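Local coordinates for hypothetical protein (Clostridium sporogenes ATCC 15579, PDB 4QRK) that is of unknown function but is classed as a putative cell adhesion protein and folds as a right-handed beta-helix, at residues L27-G32 with L72-P77; G48-S53 with N91-N96; E23-N28 with E99-E104; K144-V149 with S200-E205. All blocks are in the same frame, centred on the assembly; numbering follows the deposited sequence.

Contact 1 (L27-G32 with L72-P77); sequences LNLNFG and LEISQP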
# COMPACT_ATOMS: atom_id res chain seq x y z
N LEU A 27 -2.83 -9.43 -3.92
CA LEU A 27 -3.89 -8.43 -3.88
C LEU A 27 -3.56 -7.35 -4.89
O LEU A 27 -2.44 -6.80 -4.93
CB LEU A 27 -4.02 -7.84 -2.47
CG LEU A 27 -5.03 -6.72 -2.24
CD1 LEU A 27 -6.40 -7.23 -2.49
CD2 LEU A 27 -4.94 -6.14 -0.81
N ASN A 28 -4.52 -7.08 -5.76
CA ASN A 28 -4.33 -6.09 -6.80
C ASN A 28 -5.47 -5.10 -6.72
O ASN A 28 -6.63 -5.47 -6.87
CB ASN A 28 -4.19 -6.76 -8.17
CG ASN A 28 -4.00 -5.75 -9.31
OD1 ASN A 28 -3.31 -4.76 -9.16
ND2 ASN A 28 -4.64 -6.00 -10.44
N LEU A 29 -5.14 -3.84 -6.42
CA LEU A 29 -6.16 -2.81 -6.18
C LEU A 29 -6.06 -1.67 -7.22
O LEU A 29 -4.99 -1.12 -7.47
CB LEU A 29 -6.02 -2.23 -4.76
CG LEU A 29 -6.17 -3.20 -3.59
CD1 LEU A 29 -5.91 -2.56 -2.23
CD2 LEU A 29 -7.56 -3.81 -3.52
N ASN A 30 -7.18 -1.36 -7.85
CA ASN A 30 -7.25 -0.24 -8.81
C ASN A 30 -8.27 0.73 -8.34
O ASN A 30 -9.44 0.41 -8.34
CB ASN A 30 -7.63 -0.73 -10.19
CG ASN A 30 -6.69 -1.77 -10.68
OD1 ASN A 30 -5.53 -1.48 -10.90
ND2 ASN A 30 -7.17 -2.99 -10.82
N PHE A 31 -7.82 1.91 -7.94
CA PHE A 31 -8.66 2.79 -7.17
C PHE A 31 -8.53 4.14 -7.81
O PHE A 31 -7.43 4.66 -7.92
CB PHE A 31 -8.11 2.80 -5.76
CG PHE A 31 -8.96 3.56 -4.76
CD1 PHE A 31 -10.03 2.95 -4.14
CD2 PHE A 31 -8.63 4.87 -4.38
CE1 PHE A 31 -10.79 3.63 -3.19
CE2 PHE A 31 -9.38 5.56 -3.43
CZ PHE A 31 -10.46 4.93 -2.82
N GLY A 32 -9.64 4.70 -8.27
CA GLY A 32 -9.61 5.95 -9.00
C GLY A 32 -9.48 7.16 -8.11
O GLY A 32 -8.58 7.97 -8.30
N LEU A 72 -6.57 -11.84 -5.91
CA LEU A 72 -7.70 -11.02 -5.49
C LEU A 72 -7.54 -9.64 -6.09
O LEU A 72 -6.59 -8.92 -5.79
CB LEU A 72 -7.76 -10.93 -3.97
CG LEU A 72 -8.85 -10.08 -3.27
CD1 LEU A 72 -10.24 -10.28 -3.80
CD2 LEU A 72 -8.82 -10.39 -1.82
N GLU A 73 -8.51 -9.28 -6.91
CA GLU A 73 -8.48 -7.99 -7.54
C GLU A 73 -9.70 -7.17 -7.16
O GLU A 73 -10.83 -7.63 -7.24
CB GLU A 73 -8.42 -8.16 -9.05
CG GLU A 73 -8.36 -6.84 -9.77
CD GLU A 73 -8.15 -7.03 -11.25
OE1 GLU A 73 -9.09 -7.50 -11.94
OE2 GLU A 73 -7.03 -6.73 -11.70
N ILE A 74 -9.47 -5.93 -6.80
CA ILE A 74 -10.57 -5.04 -6.47
C ILE A 74 -10.37 -3.78 -7.28
O ILE A 74 -9.32 -3.14 -7.19
CB ILE A 74 -10.60 -4.70 -5.00
CG1 ILE A 74 -10.32 -5.96 -4.16
CG2 ILE A 74 -11.95 -4.02 -4.66
CD1 ILE A 74 -10.51 -5.77 -2.68
N SER A 75 -11.38 -3.43 -8.07
CA SER A 75 -11.28 -2.28 -8.97
C SER A 75 -12.48 -1.35 -8.90
O SER A 75 -13.62 -1.82 -8.86
CB SER A 75 -11.08 -2.78 -10.39
OG SER A 75 -9.88 -3.52 -10.45
N GLN A 76 -12.21 -0.03 -8.82
CA GLN A 76 -13.24 1.02 -8.95
C GLN A 76 -13.43 1.16 -10.44
O GLN A 76 -12.44 1.37 -11.15
CB GLN A 76 -12.75 2.38 -8.39
CG GLN A 76 -13.85 3.46 -8.26
CD GLN A 76 -13.27 4.85 -7.83
OE1 GLN A 76 -12.11 4.95 -7.49
NE2 GLN A 76 -14.08 5.88 -7.83
N PRO A 77 -14.67 1.03 -10.94
CA PRO A 77 -14.85 1.22 -12.39
C PRO A 77 -14.24 2.56 -12.82
O PRO A 77 -14.53 3.63 -12.23
CB PRO A 77 -16.38 1.26 -12.57
CG PRO A 77 -16.97 0.52 -11.35
CD PRO A 77 -15.95 0.85 -10.23
O HOH W 1 -10.12 2.58 -10.93
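Leu27 lays CD1 against CG of Leu72 at 3.8 Å, the two side chains abreast and pointing the same way into the buried interior. They open an in-register parallel pairing of strands 24-32 and 69-75 that runs through Asn30 and Ser75. Asn28 faces the other side, where ND2 meets Glu73 OE2 at 2.8 Å in a weak, bent bond, with the amide and carboxylate planes turned 47° apart. Its backbone N binds Leu72 O while its O receives Ile74 N. Leu29 returns to the apolar face: CG stands anti to the carbonyl carbon (chi1 -60°), and beyond it CD2 presses on CB of Ile74 at 3.5 Å, closer than ordinary van der Waals contact. CG1 and CD1 of Ile74 touch the same methyl. Asn30 repeats the backbone pattern, with N to Ile74 O and O from Gln76 N. In the Ser75 conformer described here, one of two, Asn30 ND2 also donates almost straight (174°) to Ser75 OG at 2.8 Å, with the hydroxyl oxygen in the amide plane. Phe31 takes Gln76 OE1 over one face of its ring, and the ring also packs edge-to-face with Trp93. At Gly32, N reaches the same OE1 only weakly, the stronger partner of that oxygen being Val33 N. A water donates to Gln76 O at 2.6 Å and, weakly, to Asn30 O where the strands part. Leucine and isoleucine rows thus close the core, whereas the opposite face is polar, joined by one nearly straight amide-hydroxyl bond and one weak amide-carboxylate bond.

Contact 2 (G48-S53 with N91-N96); sequences GKFIYS and NEWNIN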
# COMPACT_ATOMS: atom_id res chain seq x y z
N GLY A 48 -13.73 -6.38 3.65
CA GLY A 48 -13.73 -4.98 3.33
C GLY A 48 -15.09 -4.36 3.47
O GLY A 48 -16.11 -5.01 3.23
N LYS A 49 -15.10 -3.09 3.87
CA LYS A 49 -16.29 -2.26 3.81
C LYS A 49 -16.08 -1.12 2.80
O LYS A 49 -15.10 -0.37 2.88
CB LYS A 49 -16.59 -1.67 5.20
CG LYS A 49 -17.91 -0.89 5.24
CD LYS A 49 -18.10 -0.22 6.59
CE LYS A 49 -19.42 0.52 6.65
NZ LYS A 49 -19.59 1.26 7.93
N PHE A 50 -17.01 -1.00 1.87
CA PHE A 50 -16.87 -0.10 0.73
C PHE A 50 -18.03 0.85 0.80
O PHE A 50 -19.19 0.43 0.97
CB PHE A 50 -16.90 -0.92 -0.57
CG PHE A 50 -15.85 -1.96 -0.61
CD1 PHE A 50 -14.60 -1.68 -1.11
CD2 PHE A 50 -16.07 -3.20 -0.05
CE1 PHE A 50 -13.60 -2.62 -1.13
CE2 PHE A 50 -15.09 -4.15 -0.05
CZ PHE A 50 -13.82 -3.85 -0.60
N ILE A 51 -17.70 2.14 0.73
CA ILE A 51 -18.69 3.22 0.77
C ILE A 51 -18.53 4.07 -0.47
O ILE A 51 -17.43 4.53 -0.79
CB ILE A 51 -18.54 4.06 1.99
CG1 ILE A 51 -18.72 3.18 3.22
CG2 ILE A 51 -19.58 5.18 2.03
CD1 ILE A 51 -18.30 3.92 4.51
N TYR A 52 -19.62 4.23 -1.22
CA TYR A 52 -19.52 4.94 -2.50
C TYR A 52 -20.82 5.69 -2.79
O TYR A 52 -21.89 5.14 -2.62
CB TYR A 52 -19.09 3.98 -3.66
CG TYR A 52 -19.98 2.78 -3.90
CD1 TYR A 52 -19.81 1.60 -3.20
CD2 TYR A 52 -20.99 2.84 -4.85
CE1 TYR A 52 -20.67 0.52 -3.41
CE2 TYR A 52 -21.83 1.76 -5.08
CZ TYR A 52 -21.65 0.60 -4.35
OH TYR A 52 -22.48 -0.46 -4.58
N SER A 53 -20.71 6.96 -3.19
CA SER A 53 -21.89 7.78 -3.40
C SER A 53 -22.39 7.77 -4.83
O SER A 53 -23.50 8.20 -5.11
CB SER A 53 -21.59 9.21 -2.98
OG SER A 53 -20.51 9.69 -3.71
N ASN A 91 -16.00 8.13 -1.65
CA ASN A 91 -15.52 6.83 -2.09
C ASN A 91 -14.46 6.34 -1.15
O ASN A 91 -13.31 6.84 -1.13
CB ASN A 91 -14.95 6.89 -3.51
CG ASN A 91 -14.77 5.50 -4.09
OD1 ASN A 91 -15.74 4.75 -4.22
ND2 ASN A 91 -13.55 5.15 -4.46
N GLU A 92 -14.81 5.35 -0.35
CA GLU A 92 -13.93 4.87 0.70
C GLU A 92 -13.91 3.34 0.73
O GLU A 92 -14.96 2.68 0.71
CB GLU A 92 -14.38 5.45 2.06
CG GLU A 92 -13.45 5.15 3.24
CD GLU A 92 -14.03 5.67 4.58
OE1 GLU A 92 -13.84 6.87 4.89
OE2 GLU A 92 -14.70 4.90 5.31
N TRP A 93 -12.69 2.79 0.78
CA TRP A 93 -12.48 1.37 0.91
C TRP A 93 -11.69 1.12 2.19
O TRP A 93 -10.58 1.64 2.41
CB TRP A 93 -11.68 0.79 -0.27
CG TRP A 93 -12.33 0.84 -1.63
CD1 TRP A 93 -13.52 1.44 -1.99
CD2 TRP A 93 -11.76 0.31 -2.83
NE1 TRP A 93 -13.73 1.28 -3.35
CE2 TRP A 93 -12.64 0.62 -3.89
CE3 TRP A 93 -10.58 -0.39 -3.10
CZ2 TRP A 93 -12.40 0.22 -5.20
CZ3 TRP A 93 -10.33 -0.76 -4.41
CH2 TRP A 93 -11.23 -0.46 -5.44
N ASN A 94 -12.26 0.31 3.05
CA ASN A 94 -11.60 -0.03 4.31
C ASN A 94 -11.41 -1.51 4.35
O ASN A 94 -12.38 -2.25 4.42
CB ASN A 94 -12.48 0.42 5.47
CG ASN A 94 -12.78 1.89 5.42
OD1 ASN A 94 -11.90 2.69 5.63
ND2 ASN A 94 -14.00 2.24 5.07
N ILE A 95 -10.16 -1.95 4.25
CA ILE A 95 -9.84 -3.35 4.02
C ILE A 95 -9.06 -3.96 5.19
O ILE A 95 -8.08 -3.36 5.65
CB ILE A 95 -9.01 -3.48 2.72
CG1 ILE A 95 -9.91 -3.08 1.52
CG2 ILE A 95 -8.45 -4.89 2.55
CD1 ILE A 95 -9.17 -3.00 0.22
N ASN A 96 -9.52 -5.12 5.68
CA ASN A 96 -8.77 -5.87 6.70
C ASN A 96 -8.20 -7.12 6.04
O ASN A 96 -8.93 -7.86 5.35
CB ASN A 96 -9.61 -6.34 7.92
CG ASN A 96 -10.33 -5.24 8.68
OD1 ASN A 96 -11.46 -5.48 9.16
ND2 ASN A 96 -9.72 -4.08 8.83
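Phe50 drives the edge of its ring into one face of Trp93, and this T-shaped pair is the dense centre of the contact. The ring planes stand at 73°, and the Phe50 ring centroid lies 4.8 Å from that of the five-membered ring of Trp93. Phe50 CD1 does the touching, 3.4 Å from Trp93 CD1 and displaced toward the rim of the indole. The phenyl ring also passes close to Gly48, its CZ 4.1 Å from the CA of that glycine, which has no side chain to obstruct it. Farther along this face Tyr52 CB rests on Asn91 OD1 at 3.5 Å. The polar ends of both residues turn elsewhere, Tyr52 OH to Glu13 and Asn91 ND2 to the carbonyl of Val33.

The opposite face is looser and partly open to solvent. Ile51 and Glu92 lie side by side, CD1 of the isoleucine 3.8 Å from OE2 of the glutamate. In the Glu92 conformer described, one of two, OE2 also accepts Asn94 ND2 at 2.8 Å on its anti side, while Asn94 OD1 bonds Asn37 ND2. Lys49, fully extended, leads away, its NZ 6.6 Å from Glu92 OE2, too far for a salt bridge. Between the faces, paired backbone bonds join Lys49 with Asn94 and Ile51 with Glu92, the hydrogen-bonded pairs of an antiparallel ladder, while Phe50 and Trp93 form a non-hydrogen-bonded pair. The backbone therefore fixes the strand register, an edge-to-face aromatic pair occupies the middle of the buried side, and on the outer side the Glu92 carboxylate may move between conformers.

Contact 3 (E23-N28 with E99-E104); sequences EKTKLN and EKIPTE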
# COMPACT_ATOMS: atom_id res chain seq x y z
N GLU A 23 -2.53 -20.35 -0.60
CA GLU A 23 -1.47 -20.38 0.37
C GLU A 23 -0.64 -19.12 0.23
O GLU A 23 0.27 -18.90 1.00
CB GLU A 23 -0.59 -21.61 0.15
CG GLU A 23 -1.39 -22.90 0.30
CD GLU A 23 -0.54 -24.14 0.17
OE1 GLU A 23 0.47 -24.10 -0.58
OE2 GLU A 23 -0.90 -25.15 0.81
N LYS A 24 -0.96 -18.31 -0.76
CA LYS A 24 -0.39 -16.99 -0.86
C LYS A 24 -1.52 -16.05 -1.37
O LYS A 24 -2.39 -16.48 -2.12
CB LYS A 24 0.84 -16.99 -1.77
CG LYS A 24 1.42 -15.57 -2.04
CD LYS A 24 2.44 -15.53 -3.17
CE LYS A 24 3.87 -15.44 -2.65
NZ LYS A 24 4.86 -15.34 -3.75
N THR A 25 -1.53 -14.80 -0.89
CA THR A 25 -2.46 -13.77 -1.40
C THR A 25 -1.70 -12.82 -2.33
O THR A 25 -0.64 -12.29 -1.97
CB THR A 25 -3.04 -12.90 -0.27
OG1 THR A 25 -3.84 -13.70 0.59
CG2 THR A 25 -3.91 -11.80 -0.83
N LYS A 26 -2.26 -12.60 -3.52
CA LYS A 26 -1.78 -11.54 -4.42
C LYS A 26 -2.92 -10.55 -4.61
O LYS A 26 -3.88 -10.83 -5.31
CB LYS A 26 -1.33 -12.12 -5.76
CG LYS A 26 -0.09 -12.99 -5.69
CD LYS A 26 0.49 -13.25 -7.09
CE LYS A 26 1.86 -13.94 -7.04
NZ LYS A 26 2.56 -13.91 -8.36
N LEU A 27 -2.83 -9.43 -3.92
CA LEU A 27 -3.89 -8.43 -3.88
C LEU A 27 -3.56 -7.35 -4.89
O LEU A 27 -2.44 -6.80 -4.93
CB LEU A 27 -4.02 -7.84 -2.47
CG LEU A 27 -5.03 -6.72 -2.24
CD1 LEU A 27 -6.40 -7.23 -2.49
CD2 LEU A 27 -4.94 -6.14 -0.81
N ASN A 28 -4.52 -7.08 -5.76
CA ASN A 28 -4.33 -6.09 -6.80
C ASN A 28 -5.47 -5.10 -6.72
O ASN A 28 -6.63 -5.47 -6.87
CB ASN A 28 -4.19 -6.76 -8.17
CG ASN A 28 -4.00 -5.75 -9.31
OD1 ASN A 28 -3.31 -4.76 -9.16
ND2 ASN A 28 -4.64 -6.00 -10.44
N GLU A 99 -3.32 -11.94 8.60
CA GLU A 99 -1.98 -11.65 9.13
C GLU A 99 -0.94 -12.78 8.97
O GLU A 99 0.27 -12.54 9.20
CB GLU A 99 -2.08 -11.27 10.62
CG GLU A 99 -2.82 -9.98 10.79
CD GLU A 99 -2.91 -9.51 12.22
OE1 GLU A 99 -2.33 -10.14 13.14
OE2 GLU A 99 -3.61 -8.50 12.42
N LYS A 100 -1.39 -13.97 8.58
CA LYS A 100 -0.49 -15.14 8.50
C LYS A 100 -0.07 -15.49 7.07
O LYS A 100 1.07 -15.92 6.81
CB LYS A 100 -1.14 -16.39 9.16
CG LYS A 100 -1.32 -16.26 10.67
CD LYS A 100 -1.66 -17.61 11.32
CE LYS A 100 -1.70 -17.54 12.85
NZ LYS A 100 -0.38 -17.18 13.44
N ILE A 101 -0.99 -15.35 6.15
CA ILE A 101 -0.73 -15.79 4.78
C ILE A 101 0.32 -14.89 4.09
O ILE A 101 0.26 -13.65 4.21
CB ILE A 101 -2.03 -15.89 4.00
CG1 ILE A 101 -1.81 -16.68 2.72
CG2 ILE A 101 -2.62 -14.51 3.72
CD1 ILE A 101 -3.11 -17.01 1.95
N PRO A 102 1.31 -15.50 3.40
CA PRO A 102 2.25 -14.70 2.60
C PRO A 102 1.50 -13.81 1.62
O PRO A 102 0.65 -14.34 0.91
CB PRO A 102 3.06 -15.77 1.84
CG PRO A 102 3.02 -16.96 2.73
CD PRO A 102 1.66 -16.94 3.35
N THR A 103 1.83 -12.52 1.57
CA THR A 103 1.03 -11.53 0.84
C THR A 103 1.86 -10.59 -0.02
O THR A 103 2.88 -10.07 0.42
CB THR A 103 0.22 -10.67 1.85
OG1 THR A 103 -0.69 -11.51 2.56
CG2 THR A 103 -0.59 -9.60 1.14
N GLU A 104 1.42 -10.40 -1.25
CA GLU A 104 1.96 -9.39 -2.16
C GLU A 104 0.83 -8.44 -2.45
O GLU A 104 -0.32 -8.88 -2.57
CB GLU A 104 2.41 -10.04 -3.46
CG GLU A 104 3.60 -10.94 -3.28
CD GLU A 104 3.98 -11.63 -4.60
OE1 GLU A 104 3.44 -11.23 -5.66
OE2 GLU A 104 4.82 -12.57 -4.55
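Glu104 holds its carboxylate between Lys24 and Lys26, forming a salt-bridge network along the outer face of the two strands. The strong branch is Lys24 NZ to Glu104 OE2 at 2.9 Å, with the ammonium nitrogen above the carboxylate plane, 41° out of it. A bend at chi3 (-103°) places CE of Lys24 3.6 Å from the same oxygen. Lys26 instead runs beside Glu104, extended and pointing the same way; its CE comes within 3.4 Å of OE1, but the ion pair from NZ to OE1 is long at 3.9 Å.

Other hydrogen bonds form the second group. Thr25 N binds Pro102 O, Thr25 O receives Glu104 N, and Leu27 N binds Glu104 O, the alternating pattern of parallel strands. Within the second segment, Thr103 OG1 donates to Ile101 O at 2.9 Å from above the carbonyl plane, tying the strand start to the turn before it.

Van der Waals contacts make up the third, at the strand entrances. Ile101 crosses Thr25 at about a right angle, its CG2 3.5 Å from Thr25 OG1, while its CG1 sits near the carbonyl oxygen of Glu23. Pro102 CD lies 3.4 Å from Glu23 O, and both carbons pack against that one oxygen. Leu45 touches both Thr25 and Ile101.

Strands 24-32 and 103-110 pair parallel and in register, with about 70 residues between these segments, a span in which the chain passes through the other sheet. Parallel stacking of strands with such an excursion between them fits the right-handed beta-helix.

Contact 4 (K144-V149 with S200-E205); sequences KNNVKV and SKNSIE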
# COMPACT_ATOMS: atom_id res chain seq x y z
N LYS A 144 9.75 -11.91 8.46
CA LYS A 144 10.54 -13.13 8.58
C LYS A 144 11.12 -13.58 7.25
O LYS A 144 11.53 -14.71 7.08
CB LYS A 144 9.69 -14.23 9.22
CG LYS A 144 9.37 -13.96 10.71
CD LYS A 144 10.64 -13.59 11.53
CE LYS A 144 10.35 -13.45 13.03
NZ LYS A 144 9.32 -12.40 13.32
N ASN A 145 11.16 -12.67 6.30
CA ASN A 145 11.78 -12.93 5.03
C ASN A 145 12.13 -11.58 4.46
O ASN A 145 11.77 -10.54 5.05
CB ASN A 145 10.76 -13.59 4.15
CG ASN A 145 9.41 -13.00 4.36
OD1 ASN A 145 8.55 -13.59 5.03
ND2 ASN A 145 9.21 -11.79 3.84
N ASN A 146 12.84 -11.56 3.35
CA ASN A 146 13.13 -10.32 2.68
C ASN A 146 11.86 -9.71 2.11
O ASN A 146 10.95 -10.44 1.73
CB ASN A 146 14.12 -10.56 1.57
CG ASN A 146 15.44 -11.02 2.10
OD1 ASN A 146 15.93 -10.51 3.12
ND2 ASN A 146 16.02 -12.01 1.44
N VAL A 147 11.82 -8.39 2.06
CA VAL A 147 10.64 -7.68 1.57
C VAL A 147 11.10 -6.64 0.56
O VAL A 147 12.12 -5.99 0.75
CB VAL A 147 9.89 -6.98 2.72
CG1 VAL A 147 8.57 -6.31 2.22
CG2 VAL A 147 9.61 -7.92 3.82
N LYS A 148 10.33 -6.49 -0.51
CA LYS A 148 10.60 -5.54 -1.57
C LYS A 148 9.46 -4.53 -1.57
O LYS A 148 8.31 -4.91 -1.63
CB LYS A 148 10.67 -6.31 -2.90
CG LYS A 148 11.27 -5.56 -4.03
CD LYS A 148 12.51 -6.28 -4.57
CE LYS A 148 13.36 -5.38 -5.50
NZ LYS A 148 14.12 -4.29 -4.78
N VAL A 149 9.78 -3.25 -1.48
CA VAL A 149 8.79 -2.19 -1.51
C VAL A 149 9.13 -1.17 -2.58
O VAL A 149 10.22 -0.62 -2.59
CB VAL A 149 8.67 -1.47 -0.16
CG1 VAL A 149 7.68 -0.31 -0.23
CG2 VAL A 149 8.26 -2.46 0.91
N SER A 200 21.21 -8.09 9.78
CA SER A 200 20.10 -9.05 9.92
C SER A 200 20.03 -9.97 8.71
O SER A 200 20.38 -9.58 7.59
CB SER A 200 18.78 -8.30 10.11
OG SER A 200 18.53 -7.47 8.99
N LYS A 201 19.56 -11.19 8.93
CA LYS A 201 19.38 -12.13 7.82
C LYS A 201 18.37 -11.56 6.81
O LYS A 201 18.57 -11.63 5.61
CB LYS A 201 18.88 -13.49 8.35
CG LYS A 201 18.69 -14.56 7.26
CD LYS A 201 18.05 -15.85 7.77
CE LYS A 201 16.56 -15.66 8.06
NZ LYS A 201 15.89 -16.91 8.51
N ASN A 202 17.28 -11.01 7.34
CA ASN A 202 16.19 -10.43 6.54
C ASN A 202 16.29 -8.92 6.37
O ASN A 202 16.75 -8.19 7.26
CB ASN A 202 14.85 -10.71 7.22
CG ASN A 202 14.61 -12.19 7.44
OD1 ASN A 202 14.20 -12.61 8.53
ND2 ASN A 202 14.87 -12.99 6.42
N SER A 203 15.84 -8.43 5.22
CA SER A 203 15.88 -7.00 4.97
C SER A 203 14.70 -6.49 4.16
O SER A 203 14.05 -7.26 3.45
CB SER A 203 17.20 -6.66 4.26
OG SER A 203 17.09 -7.04 2.91
N ILE A 204 14.42 -5.19 4.29
CA ILE A 204 13.47 -4.49 3.43
C ILE A 204 14.23 -3.58 2.49
O ILE A 204 15.01 -2.72 2.92
CB ILE A 204 12.44 -3.63 4.21
CG1 ILE A 204 11.99 -4.35 5.45
CG2 ILE A 204 11.27 -3.28 3.27
CD1 ILE A 204 10.82 -3.70 6.26
N GLU A 205 14.05 -3.80 1.19
CA GLU A 205 14.66 -2.97 0.16
C GLU A 205 13.53 -2.07 -0.30
O GLU A 205 12.50 -2.56 -0.74
CB GLU A 205 15.16 -3.80 -1.03
CG GLU A 205 16.32 -4.79 -0.70
CD GLU A 205 17.68 -4.15 -0.58
OE1 GLU A 205 17.84 -2.96 -0.94
OE2 GLU A 205 18.62 -4.86 -0.12
O HOH W 2 18.69 -9.71 3.31
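Asn146 OD1 is gripped twice, by Ser203 N at 3.0 Å in the plane of the side-chain carbonyl and by a water at 2.9 Å. That water also donates to Lys201 O and accepts from Ser203 OG, tying the side-chain amide to the loop before strand 203-210. CG of Asn146 stands beside the backbone N (chi1 -64°). OD1 replaces the carbonyl of Asn145, one rung earlier, as acceptor for Ser203 N. The true ladder follows: Val147 N binds Ser203 O, Val147 O receives Glu205 N, and Val149 N binds Glu205 O. Beside the loop, the amide of Asn202 lies against backbone, ND2 3.4 Å from Asn145 CA. On the buried face Ile204 CG2 touches Val147 CB at 4.0 Å and Val149 CG2 at 3.9 Å, the three side chains all pointing the same way. On the outer face Lys148 NZ rests near Glu205 CB, while Glu205 OE2 bonds Tyr197 OH; the two charges stay 5.5 Å apart between NZ and OE1. A side-chain amide and a bridging water thus extend the parallel pairing into the loops, while the displaced Asn145 O is buried without a polar partner, a likely small energetic cost.

Contacts 1, 3 and 4 all belong to the same large sheet, whereas contact 2 lies in the facing one. Contacts 1 and 3 share strand 24-32, flanked there by strands 69-75 and 103-110. Contact 2 is the antiparallel member and the most buried of the four; it meets contact 1 across the interior, where Phe31 packs against Trp93. Contact 3 has its salt-bridge network and contact 4 its bridging water where strands emerge from loops, both partly buried. Contact 4 stands apart in the C-terminal half of the chain, its centre about 30 Å from that of contact 2. Aromatic and aliphatic packing thus marks the interior between sheets, and charge, amides and water the outer faces and strand starts.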